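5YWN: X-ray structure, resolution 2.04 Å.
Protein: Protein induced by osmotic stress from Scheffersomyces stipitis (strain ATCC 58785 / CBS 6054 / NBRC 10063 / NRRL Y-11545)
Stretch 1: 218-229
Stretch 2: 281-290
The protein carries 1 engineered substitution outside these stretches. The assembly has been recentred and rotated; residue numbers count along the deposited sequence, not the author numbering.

Stretch 1, residues 218-229: SVLKLNKDDDVP
Stretch 2 (281-290) QLADKLPVGK

No hydrogen bond joins the two stretches, which bury 460 Å² between them, both sides summed. In stretch 1, residues 218-221 form a 3-10 segment, and a type I turn runs from Asn 223 to Asp 226. Asn 223 N donates to Asp 226 OD2 (2.8 Å), and Asp 226 N to Asn 223 O (2.9 Å).

Leu 282 (chi1 m, chi2 t) points toward stretch 1. Leu 282 CD1 meets Leu 220 CD2 at 3.7 Å, an apolar contact. A 3-10 segment covers 283-285. Lys 285 points away, and Lys 285 NZ donates a hydrogen bond to Gln 281 O (3.0 Å). Lys 285 O receives a CA-H...O contact from Asn 223 CA (3.5 Å, 147° at H).

The backbone then extends. Leu 286 (-136/158; m, t) has its CA 4.2 Å from Lys 224 CA. Its CB points away, but its end returns: Leu 286 CD2 is 3.4 Å from Val 219 O and 4.3 Å from Leu 222 CB. Pro 287 (-71/158, C-gamma endo) has the largest covered area. Pro 287 CD packs on Leu 222 CB (3.9 Å), and Pro 287 CB reaches Asp 226 O (3.4 Å).

Gly 289 has phi/psi 59/-134. Gly 289 CA sits 3.6 Å from Val 228 CG2 (chi1 t). An ideal CB on Gly 289 would clash, at 2.5 Å from Val 228 CG2.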

# COMPACT_ATOMS: atom_id res chain seq x y z
N SER A 218 -4.88 -15.48 7.99
CA SER A 218 -5.03 -15.94 9.32
C SER A 218 -6.25 -16.86 9.53
O SER A 218 -6.29 -17.60 10.45
CB SER A 218 -5.09 -14.77 10.28
OG SER A 218 -6.25 -14.04 10.09
N VAL A 219 -7.20 -16.82 8.62
CA VAL A 219 -8.38 -17.62 8.76
C VAL A 219 -8.03 -19.09 8.78
O VAL A 219 -8.69 -19.84 9.34
CB VAL A 219 -9.46 -17.38 7.69
CG1 VAL A 219 -9.74 -15.94 7.52
CG2 VAL A 219 -9.11 -18.01 6.38
N LEU A 220 -6.95 -19.44 8.13
CA LEU A 220 -6.43 -20.77 8.06
C LEU A 220 -5.97 -21.28 9.43
O LEU A 220 -5.90 -22.42 9.65
CB LEU A 220 -5.31 -20.86 7.04
CG LEU A 220 -5.68 -20.51 5.61
CD1 LEU A 220 -4.59 -20.87 4.63
CD2 LEU A 220 -6.96 -21.19 5.23
N LYS A 221 -5.69 -20.38 10.34
CA LYS A 221 -5.32 -20.73 11.67
C LYS A 221 -6.46 -20.89 12.67
O LYS A 221 -6.25 -21.27 13.79
CB LYS A 221 -4.33 -19.75 12.16
CG LYS A 221 -3.07 -19.75 11.36
CD LYS A 221 -2.62 -18.34 11.11
CE LYS A 221 -1.14 -18.19 11.23
NZ LYS A 221 -0.44 -17.55 10.11
N LEU A 222 -7.67 -20.60 12.23
CA LEU A 222 -8.80 -20.82 13.05
C LEU A 222 -9.07 -22.32 13.20
O LEU A 222 -8.64 -23.10 12.43
CB LEU A 222 -10.02 -20.14 12.51
CG LEU A 222 -10.00 -18.63 12.39
CD1 LEU A 222 -11.19 -18.19 11.60
CD2 LEU A 222 -9.99 -17.97 13.74
N ASN A 223 -9.79 -22.67 14.21
CA ASN A 223 -10.24 -24.03 14.37
C ASN A 223 -11.72 -24.02 14.61
O ASN A 223 -12.28 -23.00 14.87
CB ASN A 223 -9.48 -24.76 15.49
CG ASN A 223 -9.83 -24.26 16.86
OD1 ASN A 223 -10.99 -24.11 17.21
ND2 ASN A 223 -8.81 -24.01 17.67
N LYS A 224 -12.32 -25.18 14.55
CA LYS A 224 -13.76 -25.31 14.39
C LYS A 224 -14.55 -24.64 15.47
O LYS A 224 -15.61 -24.25 15.24
CB LYS A 224 -14.19 -26.75 14.23
CG LYS A 224 -13.94 -27.64 15.40
CD LYS A 224 -14.86 -28.86 15.41
CE LYS A 224 -14.22 -30.00 16.17
NZ LYS A 224 -14.41 -31.35 15.60
N ASP A 225 -14.00 -24.55 16.65
CA ASP A 225 -14.70 -23.95 17.77
C ASP A 225 -14.44 -22.46 18.03
O ASP A 225 -15.06 -21.88 18.84
CB ASP A 225 -14.39 -24.74 19.00
CG ASP A 225 -14.96 -26.11 18.94
OD1 ASP A 225 -16.09 -26.30 18.49
OD2 ASP A 225 -14.25 -27.01 19.29
N ASP A 226 -13.54 -21.88 17.27
CA ASP A 226 -13.22 -20.51 17.36
C ASP A 226 -14.37 -19.62 16.95
O ASP A 226 -15.26 -20.03 16.28
CB ASP A 226 -12.09 -20.23 16.41
CG ASP A 226 -10.74 -20.37 17.03
OD1 ASP A 226 -10.58 -19.96 18.15
OD2 ASP A 226 -9.84 -20.86 16.38
N ASP A 227 -14.34 -18.39 17.41
CA ASP A 227 -15.30 -17.40 16.99
C ASP A 227 -15.05 -16.94 15.55
O ASP A 227 -13.99 -17.03 15.04
CB ASP A 227 -15.27 -16.22 17.92
CG ASP A 227 -15.82 -16.53 19.34
OD1 ASP A 227 -16.72 -17.35 19.50
OD2 ASP A 227 -15.37 -15.91 20.30
N VAL A 228 -16.08 -16.42 14.93
CA VAL A 228 -15.94 -15.75 13.69
C VAL A 228 -15.04 -14.55 13.92
O VAL A 228 -15.23 -13.83 14.85
CB VAL A 228 -17.30 -15.26 13.18
CG1 VAL A 228 -17.15 -14.40 11.95
CG2 VAL A 228 -18.26 -16.41 12.95
N PRO A 229 -14.09 -14.29 13.05
CA PRO A 229 -13.24 -13.12 13.24
C PRO A 229 -14.04 -11.85 13.22
O PRO A 229 -14.98 -11.81 12.55
CB PRO A 229 -12.33 -13.15 12.05
CG PRO A 229 -12.27 -14.56 11.69
CD PRO A 229 -13.63 -15.10 11.94
N GLN A 281 -12.42 -28.71 1.70
CA GLN A 281 -11.62 -29.55 2.52
C GLN A 281 -11.29 -28.93 3.84
O GLN A 281 -10.96 -29.60 4.71
CB GLN A 281 -10.37 -30.05 1.81
CG GLN A 281 -9.24 -29.06 1.66
CD GLN A 281 -9.47 -28.10 0.54
OE1 GLN A 281 -10.56 -27.86 0.17
NE2 GLN A 281 -8.43 -27.53 0.04
N LEU A 282 -11.38 -27.63 3.96
CA LEU A 282 -11.13 -26.94 5.22
C LEU A 282 -12.36 -26.71 6.09
O LEU A 282 -12.28 -26.20 7.19
CB LEU A 282 -10.44 -25.62 4.97
CG LEU A 282 -9.20 -25.55 4.12
CD1 LEU A 282 -8.74 -24.13 3.92
CD2 LEU A 282 -8.09 -26.41 4.65
N ALA A 283 -13.51 -27.11 5.58
CA ALA A 283 -14.76 -26.80 6.19
C ALA A 283 -14.87 -27.35 7.57
O ALA A 283 -15.33 -26.70 8.45
CB ALA A 283 -15.88 -27.35 5.36
N ASP A 284 -14.41 -28.57 7.73
CA ASP A 284 -14.44 -29.24 9.01
C ASP A 284 -13.43 -28.74 10.01
O ASP A 284 -13.49 -29.07 11.14
CB ASP A 284 -14.44 -30.77 8.90
CG ASP A 284 -13.26 -31.32 8.19
OD1 ASP A 284 -12.31 -30.62 7.93
OD2 ASP A 284 -13.28 -32.50 7.88
N LYS A 285 -12.50 -27.96 9.55
CA LYS A 285 -11.48 -27.39 10.36
C LYS A 285 -11.66 -25.92 10.67
O LYS A 285 -10.78 -25.32 11.18
CB LYS A 285 -10.12 -27.61 9.71
CG LYS A 285 -9.76 -29.06 9.53
CD LYS A 285 -8.93 -29.24 8.29
CE LYS A 285 -9.47 -30.35 7.43
NZ LYS A 285 -8.56 -30.56 6.31
N LEU A 286 -12.82 -25.36 10.36
CA LEU A 286 -13.07 -23.97 10.51
C LEU A 286 -14.42 -23.71 11.12
O LEU A 286 -15.31 -24.49 11.02
CB LEU A 286 -13.01 -23.26 9.18
CG LEU A 286 -11.78 -23.23 8.30
CD1 LEU A 286 -12.04 -22.52 7.02
CD2 LEU A 286 -10.61 -22.64 9.00
N PRO A 287 -14.60 -22.55 11.71
CA PRO A 287 -15.93 -22.19 12.21
C PRO A 287 -16.92 -21.88 11.09
O PRO A 287 -16.51 -21.61 10.02
CB PRO A 287 -15.69 -20.95 13.05
CG PRO A 287 -14.28 -20.59 12.85
CD PRO A 287 -13.67 -21.44 11.83
N VAL A 288 -18.19 -21.99 11.40
CA VAL A 288 -19.27 -21.73 10.48
C VAL A 288 -19.91 -20.36 10.62
O VAL A 288 -20.21 -19.73 9.69
CB VAL A 288 -20.37 -22.83 10.57
CG1 VAL A 288 -21.35 -22.69 9.45
CG2 VAL A 288 -19.77 -24.21 10.54
N GLY A 289 -20.13 -19.94 11.84
CA GLY A 289 -20.85 -18.74 12.13
C GLY A 289 -22.24 -18.76 11.59
O GLY A 289 -22.92 -19.71 11.73
N LYS A 290 -22.63 -17.67 10.96
CA LYS A 290 -23.94 -17.50 10.44
C LYS A 290 -23.84 -17.08 9.01
O LYS A 290 -23.81 -15.95 8.72
CB LYS A 290 -24.75 -16.50 11.27
CG LYS A 290 -24.91 -16.93 12.71
CD LYS A 290 -26.07 -16.23 13.37
CE LYS A 290 -25.69 -14.86 13.90
NZ LYS A 290 -24.26 -14.69 14.30